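Long-range contacts in PROTEIN (hypothetical protein EF0366) (Enterococcus faecalis, PDB 1VPY), which is of unknown function but belongs to the DUF72 family and folds as a closed parallel TIM alpha/beta barrel: residues A[42-47]-A[72-77]; A[112-117]-A[144-149]; A[201-206]-A[249-254]; A[82-87]-A[120-125]. One frame throughout, in Å; residues are numbered along the deposited sequence.

How the interactions relate
Interactions 1, 2 and 3 each join two neighbouring strands of one closed eight-stranded parallel barrel. Their centres lie about 10 to 12 Å apart. Interactions 1 and 2 share a seam, because strands 72-76 and 114-120 are adjacent. Interaction 3 pairs the last two strands. Along the chain, interaction 1 comes first, interactions 2 and 4 alternate, and interaction 3 closes last. The three strand pairs help close one barrel, whose interior carries the salt bridge from Glu-46 OE2 to Arg-204 NH2. Interaction 4, centred about 19 to 21 Å from the others, lies at the C-terminal ends of strands 72-76 and 114-120: the loop after the first packs on segment 120-125, which starts on the second.

Interaction 1 of 4, residues A[42-47]-A[72-77]; sequences LPLVEM and RFVMKV
Met-47, Val-74 and Arg-72 bury the most surface where strands 44-47 and 72-76 run side by side in parallel. Met-47 is present as selenomethionine. Its CG is anti to the carbonyl carbon (chi1 -65°), and chi2 is anti (-169°), which carries SE out to the ring of Phe-73. The SE atom reaches the edge of that ring, 3.9 Å from Phe-73 CE2 and near the ring plane. This is a Met-aromatic contact at the rim, not over the face. The two side chains lie alongside and point the same way. Met-47 CB also touches SE of Met-75, another selenomethionine.

Val-74 sits on the other sheet face. Its CG2 meets Leu-44 CD1 at 3.9 Å, and its CG1 lies beside Glu-46 CG at 4.1 Å. Its backbone is held at both ends: Val-74 N donates to Val-45 O (2.8 Å), and Val-74 O accepts from Met-47 N (3.0 Å). Three more backbone bonds complete the ladder. Water 1 donates to both Met-47 O and Lys-76 O at its far end.

Arg-72 contributes mainly its CB, which packs on Leu-44 CD1 at 3.7 Å. The chain bends at CD (chi2 -68°). Its end leads away from strand 44-47.

Leu-44, Glu-46 and Val-74 face the barrel interior. There Leu-44 and Glu-46 touch Ile-254 of strand 250-255, and Glu-46 forms a salt bridge with Arg-204. Strand 13-18 borders 44-47, strand 114-120 borders 72-76, and Met-75 packs outward on Met-105.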
# COMPACT_ATOMS: atom_id res chain seq x y z
N LEU A 42 -9.49 -11.31 9.27
CA LEU A 42 -8.22 -10.63 8.96
C LEU A 42 -7.97 -9.34 9.75
O LEU A 42 -8.91 -8.63 10.10
CB LEU A 42 -8.07 -10.42 7.45
CG LEU A 42 -7.81 -11.71 6.65
CD1 LEU A 42 -7.85 -11.47 5.15
CD2 LEU A 42 -6.49 -12.36 7.03
N PRO A 43 -6.68 -9.06 10.06
CA PRO A 43 -6.30 -7.87 10.83
C PRO A 43 -5.96 -6.65 9.97
O PRO A 43 -5.66 -5.58 10.50
CB PRO A 43 -5.04 -8.35 11.54
CG PRO A 43 -4.40 -9.30 10.56
CD PRO A 43 -5.51 -9.88 9.72
N LEU A 44 -6.02 -6.80 8.65
CA LEU A 44 -5.61 -5.72 7.77
C LEU A 44 -6.42 -5.77 6.49
O LEU A 44 -6.70 -6.84 5.97
CB LEU A 44 -4.12 -5.85 7.47
CG LEU A 44 -3.40 -4.83 6.59
CD1 LEU A 44 -3.35 -3.45 7.26
CD2 LEU A 44 -2.01 -5.34 6.30
N VAL A 45 -6.80 -4.59 6.01
CA VAL A 45 -7.44 -4.48 4.72
C VAL A 45 -6.86 -3.29 3.96
O VAL A 45 -6.43 -2.32 4.57
CB VAL A 45 -8.97 -4.33 4.85
CG1 VAL A 45 -9.36 -2.91 5.19
CG2 VAL A 45 -9.68 -4.79 3.58
N GLU A 46 -6.82 -3.39 2.64
CA GLU A 46 -6.57 -2.22 1.82
C GLU A 46 -7.86 -1.83 1.15
O GLU A 46 -8.51 -2.64 0.50
CB GLU A 46 -5.51 -2.47 0.77
CG GLU A 46 -5.25 -1.24 -0.10
CD GLU A 46 -4.28 -1.52 -1.22
OE1 GLU A 46 -3.22 -2.12 -0.97
OE2 GLU A 46 -4.58 -1.14 -2.37
N MSE A 47 -8.24 -0.57 1.33
CA MSE A 47 -9.43 -0.05 0.69
C MSE A 47 -9.05 0.93 -0.39
O MSE A 47 -8.35 1.91 -0.14
CB MSE A 47 -10.34 0.58 1.72
CG MSE A 47 -10.87 -0.43 2.72
SE MSE A 47 -12.28 0.30 3.83
CE MSE A 47 -13.74 0.53 2.46
N ARG A 72 -6.32 -2.86 11.20
CA ARG A 72 -5.66 -1.76 10.51
C ARG A 72 -6.14 -1.58 9.08
O ARG A 72 -6.53 -2.54 8.42
CB ARG A 72 -4.13 -1.89 10.57
CG ARG A 72 -3.57 -1.88 11.99
CD ARG A 72 -3.71 -0.53 12.70
NE ARG A 72 -3.21 -0.62 14.07
CZ ARG A 72 -3.97 -0.63 15.15
NH1 ARG A 72 -5.29 -0.55 15.06
NH2 ARG A 72 -3.41 -0.73 16.35
N PHE A 73 -6.10 -0.32 8.63
CA PHE A 73 -6.52 0.04 7.28
C PHE A 73 -5.33 0.59 6.52
O PHE A 73 -4.61 1.45 7.03
CB PHE A 73 -7.56 1.16 7.33
CG PHE A 73 -8.89 0.75 7.88
CD1 PHE A 73 -9.13 0.77 9.25
CD2 PHE A 73 -9.93 0.39 7.03
CE1 PHE A 73 -10.37 0.42 9.77
CE2 PHE A 73 -11.17 0.04 7.53
CZ PHE A 73 -11.39 0.05 8.90
N VAL A 74 -5.14 0.11 5.30
CA VAL A 74 -4.28 0.78 4.36
C VAL A 74 -5.23 1.53 3.43
O VAL A 74 -5.99 0.92 2.68
CB VAL A 74 -3.40 -0.19 3.55
CG1 VAL A 74 -2.65 0.57 2.45
CG2 VAL A 74 -2.42 -0.91 4.47
N MSE A 75 -5.18 2.85 3.52
CA MSE A 75 -6.08 3.69 2.78
C MSE A 75 -5.39 4.23 1.54
O MSE A 75 -4.44 4.99 1.63
CB MSE A 75 -6.55 4.83 3.68
CG MSE A 75 -7.77 5.56 3.16
SE MSE A 75 -9.33 4.37 2.96
CE MSE A 75 -9.28 3.43 4.79
N LYS A 76 -5.85 3.81 0.36
CA LYS A 76 -5.30 4.33 -0.88
C LYS A 76 -5.80 5.76 -1.10
O LYS A 76 -7.00 6.00 -1.10
CB LYS A 76 -5.65 3.42 -2.05
CG LYS A 76 -4.80 3.68 -3.29
CD LYS A 76 -4.98 2.60 -4.33
CE LYS A 76 -4.06 2.88 -5.50
NZ LYS A 76 -4.42 2.11 -6.70
N VAL A 77 -4.88 6.70 -1.29
CA VAL A 77 -5.22 8.11 -1.49
C VAL A 77 -5.94 8.38 -2.82
O VAL A 77 -5.84 7.60 -3.77
CB VAL A 77 -3.98 9.05 -1.38
CG1 VAL A 77 -3.26 8.83 -0.06
CG2 VAL A 77 -3.03 8.83 -2.55
O HOH W 1 -9.13 4.52 -0.33

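Interaction 2 of 4, residues A[112-117]-A[144-149]; sequences KKLFAF and DLPIAI
Phe-117 and Ile-147 form the closely packed part of this contact. Ile-147 CD1 lies 3.7 Å from Phe-117 CB and 3.9 Å from Phe-117 CD2, meeting the ring at its edge, near its plane. The isoleucine CG1 is anti to the carbonyl carbon (chi1 -57°). A second bend at chi2 brings CD1 to the phenylalanine. Leu-145 CD1 comes to another part of the same ring edge, 3.9 Å from Phe-117 CE2. One face of the ring carries Leu-114 CD1, which sits over its centre. The phenylalanine also meets Phe-101 edge-to-face, so several sides of this ring are packed.

The backbone is gripped at the same place. Phe-117 N donates to Pro-146 O (3.0 Å), and Phe-117 O accepts from Ala-148 N (2.8 Å). These bonds make Phe-117 and Ile-147 a parallel bridge in the TIM barrel. Strand 114-120, helix 129-141 and strand 147-150 form a beta-alpha-beta unit, and this bridge joins its two strands. The short segments 114-117 and 147-149 run at 46° to each other, with one bridge between them.

Ala-116 and Ala-148 meet by their methyl groups, CB to CB at 3.9 Å. On the side nearer solvent, Pro-146 and Leu-114 are both partly exposed. Their side chains cross obliquely, with Leu-114 CD2 3.7 Å from Pro-146 CG. Pro-146 CB and CG also lie against Phe-115 O. Leu-145 spans both parts: its CD1 is on the ring edge, while the residue is partly exposed and touches Ile-109 of helix 106-109.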
# COMPACT_ATOMS: atom_id res chain seq x y z
N LYS A 112 -6.48 5.82 15.28
CA LYS A 112 -5.28 4.99 15.44
C LYS A 112 -5.39 3.63 14.72
O LYS A 112 -4.58 2.73 14.96
CB LYS A 112 -4.91 4.81 16.92
N LYS A 113 -6.39 3.49 13.84
CA LYS A 113 -6.56 2.26 13.05
C LYS A 113 -5.96 2.41 11.65
O LYS A 113 -6.12 1.54 10.80
CB LYS A 113 -8.04 1.88 12.95
CG LYS A 113 -8.72 1.72 14.30
CD LYS A 113 -10.03 0.99 14.19
CE LYS A 113 -10.64 0.77 15.57
NZ LYS A 113 -12.04 0.27 15.48
N LEU A 114 -5.25 3.51 11.43
CA LEU A 114 -4.59 3.71 10.14
C LEU A 114 -3.24 3.00 10.14
O LEU A 114 -2.37 3.30 10.96
CB LEU A 114 -4.41 5.21 9.87
CG LEU A 114 -3.54 5.65 8.69
CD1 LEU A 114 -4.18 5.29 7.35
CD2 LEU A 114 -3.29 7.14 8.78
N PHE A 115 -3.08 2.05 9.23
CA PHE A 115 -1.77 1.48 9.00
C PHE A 115 -0.92 2.47 8.18
O PHE A 115 0.17 2.86 8.60
CB PHE A 115 -1.87 0.10 8.34
CG PHE A 115 -0.56 -0.61 8.24
CD1 PHE A 115 -0.04 -1.30 9.33
CD2 PHE A 115 0.17 -0.60 7.06
CE1 PHE A 115 1.17 -1.96 9.25
CE2 PHE A 115 1.39 -1.26 6.97
CZ PHE A 115 1.89 -1.94 8.08
N ALA A 116 -1.43 2.89 7.02
CA ALA A 116 -0.76 3.91 6.21
C ALA A 116 -1.67 4.41 5.10
O ALA A 116 -2.59 3.70 4.69
CB ALA A 116 0.53 3.35 5.62
N PHE A 117 -1.44 5.64 4.64
CA PHE A 117 -2.00 6.07 3.36
C PHE A 117 -1.11 5.55 2.24
O PHE A 117 0.10 5.78 2.25
CB PHE A 117 -2.11 7.60 3.27
CG PHE A 117 -3.16 8.18 4.16
CD1 PHE A 117 -4.50 7.87 3.95
CD2 PHE A 117 -2.83 9.03 5.20
CE1 PHE A 117 -5.49 8.40 4.77
CE2 PHE A 117 -3.80 9.56 6.03
CZ PHE A 117 -5.14 9.24 5.82
N ASP A 144 2.57 14.58 9.88
CA ASP A 144 3.31 13.48 10.51
C ASP A 144 2.57 12.15 10.37
O ASP A 144 2.69 11.27 11.21
CB ASP A 144 3.56 13.80 11.99
CG ASP A 144 4.36 15.07 12.17
OD1 ASP A 144 5.60 15.04 11.94
OD2 ASP A 144 3.76 16.11 12.55
N LEU A 145 1.83 12.02 9.27
CA LEU A 145 1.00 10.85 9.00
C LEU A 145 1.81 9.76 8.29
O LEU A 145 2.70 10.07 7.49
CB LEU A 145 -0.23 11.24 8.17
CG LEU A 145 -1.24 12.16 8.87
CD1 LEU A 145 -2.27 12.66 7.89
CD2 LEU A 145 -1.91 11.45 10.05
N PRO A 146 1.50 8.47 8.59
CA PRO A 146 2.23 7.36 7.99
C PRO A 146 1.92 7.20 6.50
O PRO A 146 0.78 6.91 6.14
CB PRO A 146 1.74 6.15 8.78
CG PRO A 146 0.37 6.54 9.26
CD PRO A 146 0.44 8.01 9.51
N ILE A 147 2.92 7.39 5.65
CA ILE A 147 2.74 7.32 4.20
C ILE A 147 3.52 6.16 3.59
O ILE A 147 4.74 6.08 3.72
CB ILE A 147 3.15 8.64 3.50
CG1 ILE A 147 2.36 9.83 4.06
CG2 ILE A 147 2.97 8.52 1.99
CD1 ILE A 147 0.84 9.68 3.99
N ALA A 148 2.80 5.26 2.93
CA ALA A 148 3.42 4.20 2.17
C ALA A 148 3.43 4.63 0.71
O ALA A 148 2.37 4.88 0.11
CB ALA A 148 2.67 2.90 2.35
N ILE A 149 4.63 4.74 0.14
CA ILE A 149 4.80 5.17 -1.25
C ILE A 149 5.03 3.92 -2.11
O ILE A 149 5.84 3.06 -1.76
CB ILE A 149 6.04 6.13 -1.39
CG1 ILE A 149 5.84 7.44 -0.60
CG2 ILE A 149 6.42 6.35 -2.84
CD1 ILE A 149 4.87 8.43 -1.21

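Interaction 3 of 4, residues A[201-206]-A[249-254]; sequences VLFRFH and KEVGVI
Strands 201-205 and 250-254 pair in parallel, in register, as the seventh and eighth strands of the TIM barrel. Their axes approach to 4.7 Å at an angle of 14°. Five backbone hydrogen bonds join them. Gly-252 is gripped twice: its N donates to Val-201 O (2.8 Å) and its O accepts from Phe-203 N (2.8 Å). Ile-254 is held in the same way by Phe-203 O and Phe-205 N. The Ile-254 N donor stands above the carbonyl plane of Phe-203.

On the inner face, Leu-202 CG is anti to the backbone N (chi1 -178°). Its CD1 lies over the Gly-252 carbonyl, 3.4 Å from Gly-252 O, and touches Ile-254 CG1. Arg-204 runs alongside Ile-254, with Arg-204 CG 4.1 Å from Ile-254 CB. The guanidinium continues into the barrel, where it forms salt bridges with Glu-150 and Glu-46.

The outer face is apolar and is packed by helix 231-245. Phe-203 and Val-253 both touch Val-241 there. Phe-205 crosses Val-253, its CE2 against CG1. Val-251 CG1 lies in the plane of the Phe-203 ring, at its edge, 3.8 Å from Phe-203 CD2.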
# COMPACT_ATOMS: atom_id res chain seq x y z
N VAL A 201 6.64 -1.52 7.39
CA VAL A 201 6.94 -1.95 6.03
C VAL A 201 5.65 -2.47 5.42
O VAL A 201 4.90 -3.21 6.07
CB VAL A 201 8.01 -3.05 6.01
CG1 VAL A 201 8.08 -3.76 4.66
CG2 VAL A 201 9.35 -2.46 6.34
N LEU A 202 5.39 -2.07 4.18
CA LEU A 202 4.26 -2.59 3.44
C LEU A 202 4.72 -3.34 2.20
O LEU A 202 5.48 -2.80 1.37
CB LEU A 202 3.26 -1.47 3.08
CG LEU A 202 1.98 -1.87 2.34
CD1 LEU A 202 1.07 -2.75 3.20
CD2 LEU A 202 1.23 -0.65 1.87
N PHE A 203 4.25 -4.58 2.10
CA PHE A 203 4.38 -5.42 0.91
C PHE A 203 3.08 -5.35 0.14
O PHE A 203 2.01 -5.31 0.74
CB PHE A 203 4.56 -6.88 1.32
CG PHE A 203 5.96 -7.23 1.74
CD1 PHE A 203 6.91 -7.61 0.79
CD2 PHE A 203 6.31 -7.20 3.08
CE1 PHE A 203 8.20 -7.94 1.18
CE2 PHE A 203 7.60 -7.53 3.48
CZ PHE A 203 8.54 -7.90 2.53
N ARG A 204 3.17 -5.38 -1.19
CA ARG A 204 1.99 -5.57 -2.02
C ARG A 204 2.31 -6.55 -3.13
O ARG A 204 3.24 -6.33 -3.93
CB ARG A 204 1.48 -4.25 -2.60
CG ARG A 204 0.88 -3.29 -1.57
CD ARG A 204 0.33 -2.04 -2.25
NE ARG A 204 -1.05 -2.23 -2.69
CZ ARG A 204 -1.55 -1.77 -3.83
NH1 ARG A 204 -0.79 -1.10 -4.70
NH2 ARG A 204 -2.82 -1.99 -4.11
N PHE A 205 1.55 -7.64 -3.18
CA PHE A 205 1.75 -8.66 -4.18
C PHE A 205 0.66 -8.53 -5.23
O PHE A 205 -0.53 -8.71 -4.93
CB PHE A 205 1.75 -10.05 -3.56
CG PHE A 205 2.69 -10.21 -2.39
CD1 PHE A 205 3.97 -9.66 -2.42
CD2 PHE A 205 2.30 -10.92 -1.26
CE1 PHE A 205 4.84 -9.81 -1.34
CE2 PHE A 205 3.16 -11.08 -0.18
CZ PHE A 205 4.43 -10.52 -0.21
N HIS A 206 1.08 -8.22 -6.45
CA HIS A 206 0.16 -7.97 -7.55
C HIS A 206 -0.02 -9.19 -8.44
O HIS A 206 -0.84 -9.16 -9.37
CB HIS A 206 0.66 -6.80 -8.39
CG HIS A 206 0.70 -5.50 -7.65
ND1 HIS A 206 -0.45 -4.82 -7.27
CD2 HIS A 206 1.74 -4.75 -7.20
CE1 HIS A 206 -0.11 -3.72 -6.63
NE2 HIS A 206 1.21 -3.65 -6.57
N LYS A 249 9.12 -2.76 13.03
CA LYS A 249 8.15 -2.96 14.13
C LYS A 249 6.85 -3.60 13.63
O LYS A 249 6.30 -4.49 14.29
CB LYS A 249 7.81 -1.63 14.81
CG LYS A 249 8.88 -1.08 15.73
N GLU A 250 6.37 -3.14 12.48
CA GLU A 250 5.13 -3.65 11.89
C GLU A 250 5.25 -3.88 10.40
O GLU A 250 5.77 -3.04 9.67
CB GLU A 250 3.95 -2.73 12.21
CG GLU A 250 3.40 -2.95 13.62
CD GLU A 250 2.16 -2.15 13.90
OE1 GLU A 250 1.32 -2.00 12.98
OE2 GLU A 250 2.01 -1.68 15.05
N VAL A 251 4.78 -5.05 9.97
CA VAL A 251 4.80 -5.44 8.57
C VAL A 251 3.37 -5.65 8.10
O VAL A 251 2.57 -6.32 8.77
CB VAL A 251 5.63 -6.72 8.33
CG1 VAL A 251 5.82 -6.96 6.84
CG2 VAL A 251 6.97 -6.60 9.00
N GLY A 252 3.05 -5.04 6.96
CA GLY A 252 1.75 -5.18 6.34
C GLY A 252 1.92 -5.89 5.03
O GLY A 252 2.77 -5.53 4.22
N VAL A 253 1.10 -6.92 4.82
CA VAL A 253 1.11 -7.65 3.57
C VAL A 253 -0.26 -7.60 2.89
O VAL A 253 -1.27 -8.04 3.46
CB VAL A 253 1.56 -9.12 3.77
CG1 VAL A 253 1.56 -9.86 2.45
CG2 VAL A 253 2.95 -9.17 4.42
N ILE A 254 -0.28 -7.05 1.68
CA ILE A 254 -1.51 -6.95 0.90
C ILE A 254 -1.41 -7.81 -0.35
O ILE A 254 -0.56 -7.58 -1.22
CB ILE A 254 -1.84 -5.48 0.52
CG1 ILE A 254 -2.13 -4.64 1.78
CG2 ILE A 254 -2.98 -5.41 -0.49
CD1 ILE A 254 -3.15 -5.21 2.75

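Interaction 4 of 4, residues A[82-87]-A[120-125]; sequences SCQGEW and QFSGTF
Ser-82 opens the contact by packing on Phe-121 and the Gln-120 carbonyl. Its CB lies over one face of the Phe-121 ring, offset toward the rim, and is 3.4 Å from Gln-120 O. Phe-125 covers the opposite face of that ring, its CE1 over the centre. The ring is therefore sandwiched between the serine and a residue of its own loop. Ser-82 O comes to the Phe-121 ring at CD1, 3.5 Å away.

Two waters link Ser-82 to the other loop. Ser-82 OG stands between the backbone N and the carbonyl carbon (chi1 49°), and there water 2 donates to it (2.6 Å). The same water accepts from Gln-120 N (3.3 Å). Water 3 donates to Ser-82 O (2.7 Å) and accepts from Ser-122 N (2.8 Å).

Cys-83 comes next. It is exposed and linked covalently to an unidentified group, probably from the crystallisation liquor.

Gln-84 then turns back to the other loop. Its side chain reaches toward Ser-122 and the Gln-120 carbonyl. After Gln-84 the segment leaves the contact. In the partner loop, a type I turn runs from Ser-122 to Phe-125.

Segment 82-87 lies in the loop after strand 72-76. Segment 120-125 starts at the end of strand 114-120 and runs into the loop after it. Phe-121 packs on Tyr-134 and Leu-135 of helix 129-141, while Ser-82 and Gln-84 touch Tyr-51 of helix 49-52. Gln-120 OE1 accepts from Lys-76 NZ, tying this loop region back to strand 72-76.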
# COMPACT_ATOMS: atom_id res chain seq x y z
N SER A 82 -1.96 11.12 -6.39
CA SER A 82 -0.86 10.37 -6.99
C SER A 82 -0.72 10.62 -8.50
O SER A 82 -0.28 9.75 -9.26
CB SER A 82 -1.00 8.87 -6.70
OG SER A 82 -2.31 8.43 -6.99
N CYS A 83 -1.10 11.83 -8.91
CA CYS A 83 -0.94 12.30 -10.29
C CYS A 83 -1.69 11.48 -11.35
O CYS A 83 -1.23 11.35 -12.49
CB CYS A 83 0.55 12.43 -10.64
SG CYS A 83 1.36 13.87 -9.91
N GLN A 84 -2.84 10.94 -10.98
CA GLN A 84 -3.62 10.09 -11.89
C GLN A 84 -5.03 10.62 -12.12
O GLN A 84 -5.55 10.54 -13.24
CB GLN A 84 -3.68 8.66 -11.36
CG GLN A 84 -2.40 7.90 -11.57
CD GLN A 84 -2.19 6.81 -10.53
OE1 GLN A 84 -2.20 7.06 -9.32
NE2 GLN A 84 -1.98 5.58 -11.00
N GLY A 85 -5.64 11.17 -11.08
CA GLY A 85 -7.00 11.68 -11.17
C GLY A 85 -7.19 12.82 -12.16
O GLY A 85 -6.24 13.53 -12.51
N GLU A 86 -8.43 12.97 -12.61
CA GLU A 86 -8.86 14.15 -13.34
C GLU A 86 -9.32 15.19 -12.31
O GLU A 86 -10.37 15.80 -12.46
CB GLU A 86 -10.01 13.79 -14.28
CG GLU A 86 -9.72 12.64 -15.24
CD GLU A 86 -8.94 13.07 -16.49
OE1 GLU A 86 -8.68 14.28 -16.67
OE2 GLU A 86 -8.58 12.17 -17.29
N TRP A 87 -8.51 15.39 -11.27
CA TRP A 87 -8.94 16.09 -10.06
C TRP A 87 -9.38 17.54 -10.26
O TRP A 87 -10.14 18.07 -9.44
CB TRP A 87 -7.87 16.01 -8.96
CG TRP A 87 -6.58 16.70 -9.31
CD1 TRP A 87 -5.46 16.12 -9.84
CD2 TRP A 87 -6.27 18.10 -9.16
NE1 TRP A 87 -4.48 17.06 -10.03
CE2 TRP A 87 -4.95 18.29 -9.62
CE3 TRP A 87 -6.99 19.20 -8.68
CZ2 TRP A 87 -4.33 19.54 -9.62
CZ3 TRP A 87 -6.37 20.45 -8.68
CH2 TRP A 87 -5.05 20.61 -9.15
N GLN A 120 0.18 5.51 -4.57
CA GLN A 120 0.68 4.59 -5.58
C GLN A 120 0.75 5.28 -6.95
O GLN A 120 -0.28 5.67 -7.50
CB GLN A 120 -0.23 3.35 -5.60
CG GLN A 120 0.14 2.27 -6.60
CD GLN A 120 -0.53 2.49 -7.93
OE1 GLN A 120 -1.76 2.50 -8.03
NE2 GLN A 120 0.27 2.66 -8.97
N PHE A 121 1.96 5.41 -7.50
CA PHE A 121 2.19 6.16 -8.75
C PHE A 121 2.20 5.29 -10.00
O PHE A 121 2.38 4.08 -9.92
CB PHE A 121 3.48 6.97 -8.68
CG PHE A 121 3.45 8.06 -7.66
CD1 PHE A 121 2.94 9.31 -7.98
CD2 PHE A 121 3.92 7.84 -6.37
CE1 PHE A 121 2.90 10.33 -7.03
CE2 PHE A 121 3.89 8.85 -5.42
CZ PHE A 121 3.38 10.10 -5.75
N SER A 122 2.03 5.92 -11.15
CA SER A 122 2.02 5.20 -12.42
C SER A 122 3.41 4.89 -12.96
O SER A 122 4.42 5.37 -12.44
CB SER A 122 1.25 6.01 -13.45
OG SER A 122 -0.09 6.16 -13.03
N GLY A 123 3.43 4.08 -14.02
CA GLY A 123 4.67 3.74 -14.70
C GLY A 123 5.35 4.94 -15.32
O GLY A 123 6.55 4.89 -15.59
N THR A 124 4.59 6.01 -15.54
CA THR A 124 5.09 7.24 -16.17
C THR A 124 5.72 8.20 -15.15
O THR A 124 6.42 9.15 -15.53
CB THR A 124 3.97 7.98 -16.93
OG1 THR A 124 3.02 8.50 -16.00
CG2 THR A 124 3.27 7.04 -17.91
N PHE A 125 5.47 7.95 -13.87
CA PHE A 125 6.04 8.71 -12.76
C PHE A 125 7.40 8.13 -12.39
O PHE A 125 7.50 7.18 -11.60
CB PHE A 125 5.09 8.66 -11.56
CG PHE A 125 5.49 9.55 -10.40
CD1 PHE A 125 6.32 9.08 -9.39
CD2 PHE A 125 4.98 10.84 -10.30
CE1 PHE A 125 6.67 9.88 -8.31
CE2 PHE A 125 5.32 11.66 -9.22
CZ PHE A 125 6.17 11.18 -8.22
O HOH W 2 -2.83 6.48 -5.34
O HOH W 3 1.36 8.63 -11.12